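Local coordinates for protein methyltransferase (Streptococcus pyogenes, PDB 2ESR) that is probably an S-adenosylmethionine-dependent methyltransferase, perhaps acting on ribosomal RNA as relatives in its family do, at residues R34-F39 with D102-D107; K65-I70 with F83-M88; P109-T114 with K140-P145; G152-K157 with V164-N169. One frame throughout, in Å; residues are numbered along the deposited sequence.

Interaction 1: R34-F39 with D102-D107; sequences RVLDLF and DLVFLD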
# COMPACT_ATOMS: atom_id res chain seq x y z
N ARG A 34 1.44 7.93 -7.77
CA ARG A 34 0.82 6.73 -7.23
C ARG A 34 -0.19 6.10 -8.20
O ARG A 34 -1.06 6.78 -8.73
CB ARG A 34 0.08 7.03 -5.92
CG ARG A 34 0.96 7.31 -4.71
CD ARG A 34 0.16 7.09 -3.43
NE ARG A 34 0.94 7.32 -2.22
CZ ARG A 34 1.31 8.53 -1.79
NH1 ARG A 34 0.97 9.61 -2.47
NH2 ARG A 34 2.01 8.65 -0.67
N VAL A 35 -0.06 4.80 -8.39
CA VAL A 35 -0.94 4.05 -9.27
C VAL A 35 -1.92 3.22 -8.45
O VAL A 35 -1.56 2.68 -7.40
CB VAL A 35 -0.13 3.08 -10.18
CG1 VAL A 35 -1.08 2.25 -11.04
CG2 VAL A 35 0.83 3.87 -11.06
N LEU A 36 -3.16 3.13 -8.92
CA LEU A 36 -4.17 2.30 -8.29
C LEU A 36 -4.66 1.34 -9.37
O LEU A 36 -5.13 1.78 -10.42
CB LEU A 36 -5.36 3.12 -7.77
CG LEU A 36 -6.54 2.29 -7.25
CD1 LEU A 36 -6.11 1.41 -6.09
CD2 LEU A 36 -7.66 3.21 -6.80
N ASP A 37 -4.52 0.04 -9.13
CA ASP A 37 -4.95 -0.96 -10.10
C ASP A 37 -6.04 -1.79 -9.44
O ASP A 37 -5.76 -2.70 -8.67
CB ASP A 37 -3.77 -1.85 -10.49
CG ASP A 37 -4.02 -2.66 -11.75
OD1 ASP A 37 -5.20 -2.86 -12.11
OD2 ASP A 37 -3.03 -3.09 -12.38
N LEU A 38 -7.29 -1.45 -9.75
CA LEU A 38 -8.43 -2.15 -9.20
C LEU A 38 -8.75 -3.30 -10.16
O LEU A 38 -8.60 -3.16 -11.37
CB LEU A 38 -9.63 -1.20 -9.08
CG LEU A 38 -9.41 -0.03 -8.11
CD1 LEU A 38 -10.63 0.90 -8.13
CD2 LEU A 38 -9.18 -0.56 -6.70
N PHE A 39 -9.21 -4.42 -9.61
CA PHE A 39 -9.50 -5.61 -10.42
C PHE A 39 -8.19 -5.86 -11.17
O PHE A 39 -8.19 -6.08 -12.38
CB PHE A 39 -10.64 -5.33 -11.41
CG PHE A 39 -11.81 -4.59 -10.80
CD1 PHE A 39 -11.89 -3.20 -10.90
CD2 PHE A 39 -12.82 -5.27 -10.13
CE1 PHE A 39 -12.97 -2.51 -10.34
CE2 PHE A 39 -13.89 -4.59 -9.57
CZ PHE A 39 -13.97 -3.21 -9.67
N ASP A 102 -2.63 9.15 -9.01
CA ASP A 102 -2.37 9.84 -10.27
C ASP A 102 -2.74 9.03 -11.50
O ASP A 102 -3.03 9.60 -12.56
CB ASP A 102 -0.89 10.22 -10.33
CG ASP A 102 -0.43 10.95 -9.09
OD1 ASP A 102 0.21 10.33 -8.21
OD2 ASP A 102 -0.72 12.16 -8.98
N LEU A 103 -2.75 7.71 -11.36
CA LEU A 103 -3.07 6.84 -12.47
C LEU A 103 -3.88 5.66 -11.93
O LEU A 103 -3.45 4.97 -11.01
CB LEU A 103 -1.78 6.34 -13.13
CG LEU A 103 -1.85 5.33 -14.28
CD1 LEU A 103 -2.71 5.88 -15.43
CD2 LEU A 103 -0.43 5.05 -14.78
N VAL A 104 -5.05 5.44 -12.50
CA VAL A 104 -5.91 4.37 -12.06
C VAL A 104 -6.23 3.45 -13.23
O VAL A 104 -6.59 3.92 -14.31
CB VAL A 104 -7.24 4.94 -11.49
CG1 VAL A 104 -8.15 3.81 -11.03
CG2 VAL A 104 -6.94 5.88 -10.33
N PHE A 105 -6.06 2.15 -13.03
CA PHE A 105 -6.37 1.18 -14.07
C PHE A 105 -7.63 0.43 -13.67
O PHE A 105 -7.72 -0.07 -12.54
CB PHE A 105 -5.22 0.19 -14.25
CG PHE A 105 -4.01 0.80 -14.92
CD1 PHE A 105 -4.07 1.22 -16.24
CD2 PHE A 105 -2.83 0.97 -14.21
CE1 PHE A 105 -2.96 1.81 -16.85
CE2 PHE A 105 -1.71 1.57 -14.81
CZ PHE A 105 -1.78 1.99 -16.14
N LEU A 106 -8.59 0.35 -14.58
CA LEU A 106 -9.86 -0.33 -14.32
C LEU A 106 -10.22 -1.29 -15.45
O LEU A 106 -10.39 -0.87 -16.59
CB LEU A 106 -11.01 0.67 -14.17
CG LEU A 106 -10.94 1.79 -13.14
CD1 LEU A 106 -12.25 2.58 -13.19
CD2 LEU A 106 -10.73 1.23 -11.73
N ASP A 107 -10.32 -2.57 -15.12
CA ASP A 107 -10.71 -3.60 -16.08
C ASP A 107 -11.51 -4.59 -15.25
O ASP A 107 -11.02 -5.67 -14.90
CB ASP A 107 -9.48 -4.28 -16.69
CG ASP A 107 -9.86 -5.29 -17.77
OD1 ASP A 107 -8.96 -5.75 -18.51
OD2 ASP A 107 -11.06 -5.61 -17.88

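Interaction 2: K65-I70 with F83-M88; sequences KAQAII and FTLLKM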
# COMPACT_ATOMS: atom_id res chain seq x y z
N LYS A 65 -5.89 -17.08 -7.28
CA LYS A 65 -4.93 -17.45 -8.31
C LYS A 65 -4.27 -16.21 -8.91
O LYS A 65 -3.06 -16.21 -9.19
CB LYS A 65 -5.62 -18.28 -9.40
CG LYS A 65 -5.87 -19.73 -8.99
CD LYS A 65 -6.72 -20.48 -10.00
CE LYS A 65 -8.21 -20.30 -9.73
NZ LYS A 65 -8.65 -18.88 -9.75
N ALA A 66 -5.05 -15.16 -9.10
CA ALA A 66 -4.53 -13.91 -9.64
C ALA A 66 -3.51 -13.35 -8.66
O ALA A 66 -2.45 -12.88 -9.05
CB ALA A 66 -5.66 -12.92 -9.86
N GLN A 67 -3.84 -13.40 -7.37
CA GLN A 67 -2.95 -12.90 -6.33
C GLN A 67 -1.59 -13.58 -6.40
O GLN A 67 -0.55 -12.94 -6.26
CB GLN A 67 -3.56 -13.11 -4.95
CG GLN A 67 -4.77 -12.25 -4.66
CD GLN A 67 -4.47 -10.77 -4.80
OE1 GLN A 67 -4.13 -10.30 -5.88
NE2 GLN A 67 -4.60 -10.03 -3.70
N ALA A 68 -1.60 -14.89 -6.61
CA ALA A 68 -0.36 -15.65 -6.69
C ALA A 68 0.47 -15.14 -7.86
O ALA A 68 1.68 -14.92 -7.74
CB ALA A 68 -0.66 -17.13 -6.86
N ILE A 69 -0.18 -14.95 -9.00
CA ILE A 69 0.51 -14.47 -10.19
C ILE A 69 1.09 -13.08 -9.95
O ILE A 69 2.25 -12.82 -10.27
CB ILE A 69 -0.43 -14.43 -11.40
CG1 ILE A 69 -0.93 -15.85 -11.69
CG2 ILE A 69 0.28 -13.86 -12.61
CD1 ILE A 69 -1.96 -15.93 -12.79
N ILE A 70 0.29 -12.19 -9.37
CA ILE A 70 0.75 -10.84 -9.10
C ILE A 70 1.99 -10.85 -8.22
O ILE A 70 2.98 -10.20 -8.53
CB ILE A 70 -0.34 -10.01 -8.38
CG1 ILE A 70 -1.53 -9.80 -9.32
CG2 ILE A 70 0.24 -8.68 -7.94
CD1 ILE A 70 -2.70 -9.10 -8.65
N PHE A 83 5.21 -2.02 -4.41
CA PHE A 83 3.85 -2.50 -4.60
C PHE A 83 3.15 -2.95 -3.33
O PHE A 83 3.75 -3.56 -2.44
CB PHE A 83 3.83 -3.65 -5.60
CG PHE A 83 4.49 -3.33 -6.90
CD1 PHE A 83 5.86 -3.45 -7.05
CD2 PHE A 83 3.73 -2.88 -7.98
CE1 PHE A 83 6.48 -3.13 -8.26
CE2 PHE A 83 4.34 -2.55 -9.19
CZ PHE A 83 5.72 -2.67 -9.33
N THR A 84 1.86 -2.64 -3.25
CA THR A 84 1.03 -3.03 -2.12
C THR A 84 -0.17 -3.77 -2.72
O THR A 84 -0.94 -3.18 -3.47
CB THR A 84 0.53 -1.80 -1.35
OG1 THR A 84 1.65 -1.04 -0.87
CG2 THR A 84 -0.33 -2.23 -0.16
N LEU A 85 -0.29 -5.06 -2.41
CA LEU A 85 -1.40 -5.86 -2.91
C LEU A 85 -2.44 -6.08 -1.82
O LEU A 85 -2.12 -6.53 -0.72
CB LEU A 85 -0.91 -7.22 -3.42
CG LEU A 85 -2.02 -8.19 -3.86
CD1 LEU A 85 -2.72 -7.64 -5.10
CD2 LEU A 85 -1.45 -9.57 -4.16
N LEU A 86 -3.68 -5.76 -2.14
CA LEU A 86 -4.78 -5.94 -1.20
C LEU A 86 -5.71 -7.00 -1.75
O LEU A 86 -6.14 -6.94 -2.90
CB LEU A 86 -5.55 -4.63 -1.03
CG LEU A 86 -4.78 -3.45 -0.41
CD1 LEU A 86 -5.66 -2.21 -0.42
CD2 LEU A 86 -4.37 -3.81 1.01
N LYS A 87 -6.01 -7.99 -0.91
CA LYS A 87 -6.91 -9.07 -1.29
C LYS A 87 -8.27 -8.70 -0.72
O LYS A 87 -8.61 -9.05 0.41
CB LYS A 87 -6.43 -10.40 -0.70
CG LYS A 87 -7.24 -11.60 -1.16
CD LYS A 87 -6.44 -12.90 -1.02
CE LYS A 87 -5.98 -13.14 0.41
NZ LYS A 87 -5.14 -14.37 0.52
N MSE A 88 -9.05 -7.97 -1.51
CA MSE A 88 -10.37 -7.54 -1.06
C MSE A 88 -11.22 -7.05 -2.22
O MSE A 88 -10.74 -6.92 -3.35
CB MSE A 88 -10.22 -6.45 0.01
CG MSE A 88 -9.55 -5.16 -0.46
SE MSE A 88 -8.93 -4.02 1.01
CE MSE A 88 -10.65 -3.59 1.79

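Interaction 3: P109-T114 with K140-P145; sequences PYAKET and KTVLLP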
# COMPACT_ATOMS: atom_id res chain seq x y z
N PRO A 109 -15.34 -6.80 -14.12
CA PRO A 109 -16.40 -7.65 -14.67
C PRO A 109 -17.57 -6.67 -14.77
O PRO A 109 -17.56 -5.64 -14.09
CB PRO A 109 -16.59 -8.70 -13.59
CG PRO A 109 -16.26 -7.96 -12.34
CD PRO A 109 -15.02 -7.21 -12.74
N TYR A 110 -18.57 -6.98 -15.59
CA TYR A 110 -19.69 -6.07 -15.80
C TYR A 110 -19.07 -4.70 -16.05
O TYR A 110 -19.43 -3.71 -15.42
CB TYR A 110 -20.60 -6.02 -14.56
CG TYR A 110 -21.19 -7.36 -14.19
CD1 TYR A 110 -20.56 -8.19 -13.28
CD2 TYR A 110 -22.36 -7.81 -14.79
CE1 TYR A 110 -21.08 -9.45 -12.97
CE2 TYR A 110 -22.89 -9.06 -14.50
CZ TYR A 110 -22.24 -9.88 -13.58
OH TYR A 110 -22.76 -11.12 -13.28
N ALA A 111 -18.13 -4.68 -17.00
CA ALA A 111 -17.37 -3.49 -17.36
C ALA A 111 -18.08 -2.14 -17.30
O ALA A 111 -17.77 -1.33 -16.43
CB ALA A 111 -16.75 -3.69 -18.75
N LYS A 112 -19.01 -1.89 -18.22
CA LYS A 112 -19.71 -0.61 -18.23
C LYS A 112 -20.30 -0.23 -16.87
O LYS A 112 -20.08 0.87 -16.37
CB LYS A 112 -20.82 -0.62 -19.28
CG LYS A 112 -21.56 0.70 -19.41
CD LYS A 112 -22.62 0.63 -20.51
CE LYS A 112 -23.37 1.95 -20.64
NZ LYS A 112 -24.15 2.26 -19.41
N GLU A 113 -21.06 -1.15 -16.27
CA GLU A 113 -21.69 -0.90 -14.98
C GLU A 113 -20.67 -0.60 -13.88
O GLU A 113 -20.81 0.37 -13.13
CB GLU A 113 -22.50 -2.11 -14.52
CG GLU A 113 -23.64 -2.53 -15.41
CD GLU A 113 -24.78 -1.53 -15.41
OE1 GLU A 113 -24.88 -0.72 -14.46
OE2 GLU A 113 -25.59 -1.58 -16.35
N THR A 114 -19.67 -1.46 -13.77
CA THR A 114 -18.67 -1.31 -12.73
C THR A 114 -17.74 -0.12 -12.93
O THR A 114 -17.32 0.52 -11.96
CB THR A 114 -17.84 -2.58 -12.60
OG1 THR A 114 -18.73 -3.69 -12.41
CG2 THR A 114 -16.91 -2.49 -11.40
N LYS A 140 -14.03 -4.29 -27.17
CA LYS A 140 -14.23 -3.23 -28.15
C LYS A 140 -15.68 -2.75 -28.24
O LYS A 140 -15.93 -1.57 -28.49
CB LYS A 140 -13.78 -3.70 -29.53
CG LYS A 140 -14.56 -4.90 -30.05
CD LYS A 140 -14.25 -5.21 -31.51
CE LYS A 140 -12.79 -5.58 -31.72
NZ LYS A 140 -12.54 -5.99 -33.13
N THR A 141 -16.62 -3.65 -28.02
CA THR A 141 -18.03 -3.32 -28.12
C THR A 141 -18.61 -2.55 -26.94
O THR A 141 -19.66 -1.92 -27.06
CB THR A 141 -18.87 -4.59 -28.32
OG1 THR A 141 -18.62 -5.51 -27.25
CG2 THR A 141 -18.50 -5.26 -29.64
N VAL A 142 -17.94 -2.58 -25.79
CA VAL A 142 -18.41 -1.87 -24.61
C VAL A 142 -18.44 -0.36 -24.86
O VAL A 142 -17.44 0.24 -25.24
CB VAL A 142 -17.52 -2.14 -23.38
CG1 VAL A 142 -17.95 -1.26 -22.22
CG2 VAL A 142 -17.62 -3.60 -22.98
N LEU A 143 -19.61 0.24 -24.66
CA LEU A 143 -19.75 1.68 -24.86
C LEU A 143 -19.78 2.36 -23.50
O LEU A 143 -20.61 2.05 -22.65
CB LEU A 143 -21.03 1.98 -25.63
CG LEU A 143 -21.07 1.39 -27.04
CD1 LEU A 143 -22.41 1.68 -27.69
CD2 LEU A 143 -19.93 1.98 -27.87
N LEU A 144 -18.85 3.29 -23.28
CA LEU A 144 -18.78 4.00 -22.02
C LEU A 144 -19.27 5.43 -22.21
O LEU A 144 -19.14 6.01 -23.28
CB LEU A 144 -17.34 4.00 -21.50
CG LEU A 144 -16.73 2.62 -21.22
CD1 LEU A 144 -15.28 2.79 -20.80
CD2 LEU A 144 -17.52 1.91 -20.12
N PRO A 145 -19.84 6.02 -21.15
CA PRO A 145 -20.36 7.39 -21.22
C PRO A 145 -19.26 8.45 -21.34
O PRO A 145 -18.16 8.28 -20.81
CB PRO A 145 -21.16 7.52 -19.94
CG PRO A 145 -20.34 6.71 -18.98
CD PRO A 145 -19.98 5.48 -19.78

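Interaction 4: G152-K157 with V164-N169; sequences GIWKEK and VTVYVN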
# COMPACT_ATOMS: atom_id res chain seq x y z
N GLY A 152 -14.21 13.16 -17.73
CA GLY A 152 -14.66 13.07 -19.11
C GLY A 152 -13.66 12.29 -19.94
O GLY A 152 -12.47 12.24 -19.62
N ILE A 153 -14.12 11.68 -21.03
CA ILE A 153 -13.23 10.91 -21.89
C ILE A 153 -12.24 11.81 -22.60
O ILE A 153 -12.62 12.76 -23.29
CB ILE A 153 -14.00 10.10 -22.95
CG1 ILE A 153 -14.88 9.05 -22.26
CG2 ILE A 153 -13.02 9.44 -23.90
CD1 ILE A 153 -15.74 8.23 -23.22
N TRP A 154 -10.96 11.51 -22.43
CA TRP A 154 -9.88 12.26 -23.05
C TRP A 154 -9.46 11.55 -24.33
O TRP A 154 -9.34 12.17 -25.38
CB TRP A 154 -8.70 12.36 -22.08
CG TRP A 154 -7.44 12.88 -22.68
CD1 TRP A 154 -7.29 14.01 -23.44
CD2 TRP A 154 -6.14 12.31 -22.55
NE1 TRP A 154 -5.97 14.18 -23.78
CE2 TRP A 154 -5.24 13.15 -23.25
CE3 TRP A 154 -5.63 11.17 -21.91
CZ2 TRP A 154 -3.87 12.89 -23.32
CZ3 TRP A 154 -4.27 10.91 -21.98
CH2 TRP A 154 -3.40 11.77 -22.69
N LYS A 155 -9.25 10.24 -24.22
CA LYS A 155 -8.84 9.44 -25.37
C LYS A 155 -9.54 8.09 -25.33
O LYS A 155 -9.87 7.57 -24.27
CB LYS A 155 -7.34 9.18 -25.36
CG LYS A 155 -6.46 10.37 -25.68
CD LYS A 155 -5.00 9.94 -25.66
CE LYS A 155 -4.08 11.05 -26.15
NZ LYS A 155 -2.65 10.60 -26.13
N GLU A 156 -9.77 7.53 -26.51
CA GLU A 156 -10.39 6.23 -26.64
C GLU A 156 -9.85 5.63 -27.92
O GLU A 156 -9.90 6.25 -28.98
CB GLU A 156 -11.92 6.36 -26.68
CG GLU A 156 -12.45 7.30 -27.75
CD GLU A 156 -13.85 7.79 -27.42
OE1 GLU A 156 -14.71 6.96 -27.07
OE2 GLU A 156 -14.09 9.02 -27.53
N LYS A 157 -9.28 4.44 -27.81
CA LYS A 157 -8.71 3.77 -28.97
C LYS A 157 -9.11 2.31 -29.00
O LYS A 157 -9.13 1.64 -27.96
CB LYS A 157 -7.18 3.89 -28.96
CG LYS A 157 -6.51 3.27 -30.19
CD LYS A 157 -5.04 3.63 -30.26
CE LYS A 157 -4.38 3.02 -31.49
NZ LYS A 157 -5.04 3.45 -32.76
N VAL A 164 -9.43 0.94 -25.19
CA VAL A 164 -8.90 1.63 -24.03
C VAL A 164 -9.53 3.01 -24.01
O VAL A 164 -9.49 3.74 -25.00
CB VAL A 164 -7.37 1.78 -24.08
CG1 VAL A 164 -6.89 2.67 -22.94
CG2 VAL A 164 -6.71 0.41 -23.98
N THR A 165 -10.12 3.35 -22.88
CA THR A 165 -10.76 4.65 -22.70
C THR A 165 -10.08 5.31 -21.51
O THR A 165 -9.94 4.70 -20.45
CB THR A 165 -12.26 4.49 -22.39
OG1 THR A 165 -12.89 3.75 -23.44
CG2 THR A 165 -12.93 5.85 -22.27
N VAL A 166 -9.65 6.55 -21.67
CA VAL A 166 -9.00 7.25 -20.58
C VAL A 166 -9.84 8.44 -20.16
O VAL A 166 -10.18 9.28 -20.99
CB VAL A 166 -7.62 7.78 -21.01
CG1 VAL A 166 -6.93 8.45 -19.81
CG2 VAL A 166 -6.77 6.65 -21.58
N TYR A 167 -10.18 8.51 -18.88
CA TYR A 167 -10.96 9.61 -18.34
C TYR A 167 -10.02 10.53 -17.59
O TYR A 167 -9.06 10.07 -16.97
CB TYR A 167 -12.04 9.13 -17.37
CG TYR A 167 -13.22 8.46 -18.03
CD1 TYR A 167 -13.21 7.09 -18.29
CD2 TYR A 167 -14.35 9.19 -18.37
CE1 TYR A 167 -14.31 6.47 -18.88
CE2 TYR A 167 -15.46 8.58 -18.97
CZ TYR A 167 -15.43 7.22 -19.22
OH TYR A 167 -16.52 6.61 -19.79
N VAL A 168 -10.31 11.83 -17.64
CA VAL A 168 -9.51 12.82 -16.94
C VAL A 168 -10.43 13.92 -16.42
O VAL A 168 -11.57 14.04 -16.87
CB VAL A 168 -8.46 13.49 -17.87
CG1 VAL A 168 -7.55 12.44 -18.48
CG2 VAL A 168 -9.16 14.30 -18.95
N ASN A 169 -9.93 14.71 -15.47
CA ASN A 169 -10.68 15.82 -14.90
C ASN A 169 -10.74 16.98 -15.89
O ASN A 169 -9.92 17.07 -16.80
CB ASN A 169 -10.03 16.30 -13.61
CG ASN A 169 -10.41 15.46 -12.41
OD1 ASN A 169 -9.57 15.16 -11.56
ND2 ASN A 169 -11.68 15.10 -12.33
O HOH W 1 -14.98 4.70 -24.84

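Interaction 1: R34-F39 with D102-D107
Side chains of the parallel neighbours 34-38 and 103-106 alternate between two faces, and each packs in its own way. On one, Val35, Asp37, Leu103 and Phe105 point the same way. Val35 runs alongside Leu103 and crosses Phe105 obliquely, its CG1, anti to the backbone N, 3.8 Å from Phe105 CD2. Asp37 also has CG anti to N, so its carboxylate swings across to Phe105, with OD1 3.7 Å from CB and the carboxylate plane 54° from the ring. On the other face Leu36 and Leu38 lie beside Val104 and Leu106. The last pair is the closer fit, with Leu38 CD1 and Leu106 CD2 touching at 3.6 Å, under the cover of helix 111-124.

The backbones interlock beneath: Leu36 N donates to Leu103 O (2.8 Å) and Leu36 O receives Phe105 N (2.8 Å), both nearly along the C=O axis. At the start of the ladder a side chain takes over. Asp102 OD1 accepts Arg34 N through its anti lone pair, at 2.7 Å and 166°, while Arg34 O takes both Asp102 N and Leu103 N. The guanidinium of Arg34 turns away, its NH2 bonded to Phe83 O of the second subunit.

These are central strands of a Rossmann-type sheet, as in class I methyltransferases. Asp37 is buried on the face it shares with Val35, Leu103 and Phe105, and OD2 takes a weak hydrogen bond from Ala46 N in the first turn of helix 44-51, part of a Rossmann-like Gly41-Gly43-Ala46 pattern. Burial would tend to raise its pKa, whereas the helix-start NH would favour the charged form.

Interaction 2: K65-I70 with F83-M88
Helix 65-70 runs almost antiparallel to strand 83-86, at 169°, with the two axes 10.2 Å apart; side chains bridge the gap without any hydrogen bond between the segments. Gln67 does most of the work. Its chain is bent at chi2 (-57°), which brings the terminal amide obliquely across the isopropyl group of Leu85. Gln67 OE1 lies 3.1 Å from Leu85 CD1, and NE2 is 3.2 Å from Leu85 CG, so the amide is crowded against the branch, with contacts shorter than usual for N or O against carbon. For Leu85, CG anti to the backbone N (chi1 175°) points the branch at the helix, and both CD1 and CD2 meet the amide. Gln67 NE2 also approaches Lys87 CB, at 3.5 Å, beyond the strand's end. One turn further along the helix, Ile70 sends CD1 to Leu85 CD1 at 3.8 Å, so Leu85 is met by both Gln67 and Ile70.

The pair belongs to a beta-alpha-beta unit in which helix 64-75 connects strand 56-60 to strand 83-86, outermost within this chain. Leu59 lies against both Ile70 and Leu85, and the second subunit joins there, its Thr98 hydroxyl bonded to Leu85 O.

Interaction 3: P109-T114 with K140-P145
Lys112 is the pivot of this surface contact, which is tight along the lysine's methylenes and looser around them. The Lys112 chain runs extended, CG anti to the backbone N (chi1 -177°), and passes over the carbonyl oxygen of Leu143, with CG, CD and CE all lying near it. Lys112 CD is 3.3 Å from Leu143 O, the closest approach of the two segments, though not a hydrogen bond. Nearer the helix backbone, Leu144 brings CD2 up to Lys112 CA at 3.8 Å; its CG is anti to the carbonyl carbon, and that turn carries the methyl back toward the helix.

An Asp-Pro-Pro-Tyr sequence, 107-110, leads into helix 111-124; it matches the motif IV signature of amino-directed methyltransferases and probably lines the active site here too. Tyr110 has left-handed backbone angles (phi 48°), making the sharp turn into the helix, and Thr114 N closes the first turn on Tyr110 O at 2.8 Å.

Across from that turn the loop loosens. Val142 straddles two residues: CG1 lies 4.2 Å from Lys112 CB, and CG2 is 4.3 Å from Ala111 CB, both at generous van der Waals distance. The end of Leu143 leads away from the helix, while Lys112 bends at chi4 (-65°) so that its ammonium turns off the extended line on the exposed side. Leu144 instead continues inward, packing on Ile115 of the helix and on Thr165 and Tyr167 of strand 162-169.

Interaction 4: G152-K157 with V164-N169
Strands 152-157 and 164-169 run antiparallel with a strong twist, their directions 132° apart, and are laced by paired backbone hydrogen bonds: Gly152 with Val168 at one end, Lys157 with Val164 at the other. Between them the ladder slips by one residue. Trp154 and Lys155 both face Val166, and Val166 O receives Trp154 N at 2.8 Å, nearly along the C=O axis, and a weak second bond from Lys155 N at 3.5 Å. This is a classic beta bulge in a beta hairpin, and in it the CB of Trp154 points toward the partner strand. Trp154 CG is anti to the backbone N (chi1 169°), setting the ring alongside Val166, whose CG1 meets the ring edge in plane, 3.7 Å from CE3. Val168 CG2, in the crowded position between backbone N and carbonyl carbon, touches Trp154 CB at 3.7 Å. Over the centre of one indole face lies Lys155 CG, while Lys155 NZ is hydrogen-bonded to Met25 O in helix 19-26, which also packs on Val164 and Val166.

The sheet face opposite Lys155 and Val166 carries Ile153, Glu156, Thr165 and Tyr167. Ile153 runs beside the phenol, with CG1 only 3.4 Å from Tyr167 CE2, and its CD1 reaches Thr165 CG2 at 3.8 Å. The Tyr167 hydroxyl is bonded to Pro145 O. Further along, Glu156 stands with CG in the crowded position (chi1 54°) and meets Thr165 through a water, which donates to Glu156 OE1 at 3.2 Å and is 2.7 Å from Thr165 OG1.

In the fold
Interactions 1, 2 and 4 all reach one mixed sheet, spread along its width: interaction 1 lies near the centre of the chain, while the centres of interactions 2 and 4 are 26 Å apart on opposite sides of it. Along the sequence, interaction 2 is nested in the loop closed by interaction 1; interactions 3 and 4 follow in series. Interaction 3 touches both interaction 1, where Phe39 packs on Pro109 and Thr114, and interaction 4, where loop 140-145 meets Tyr167 and Ile153. Helix 111-124 follows strand 101-106 and precedes parallel strand 132-139, beside which hairpin strand 162-169 lies antiparallel, in keeping with a class I methyltransferase fold; the second subunit joins at interaction 2.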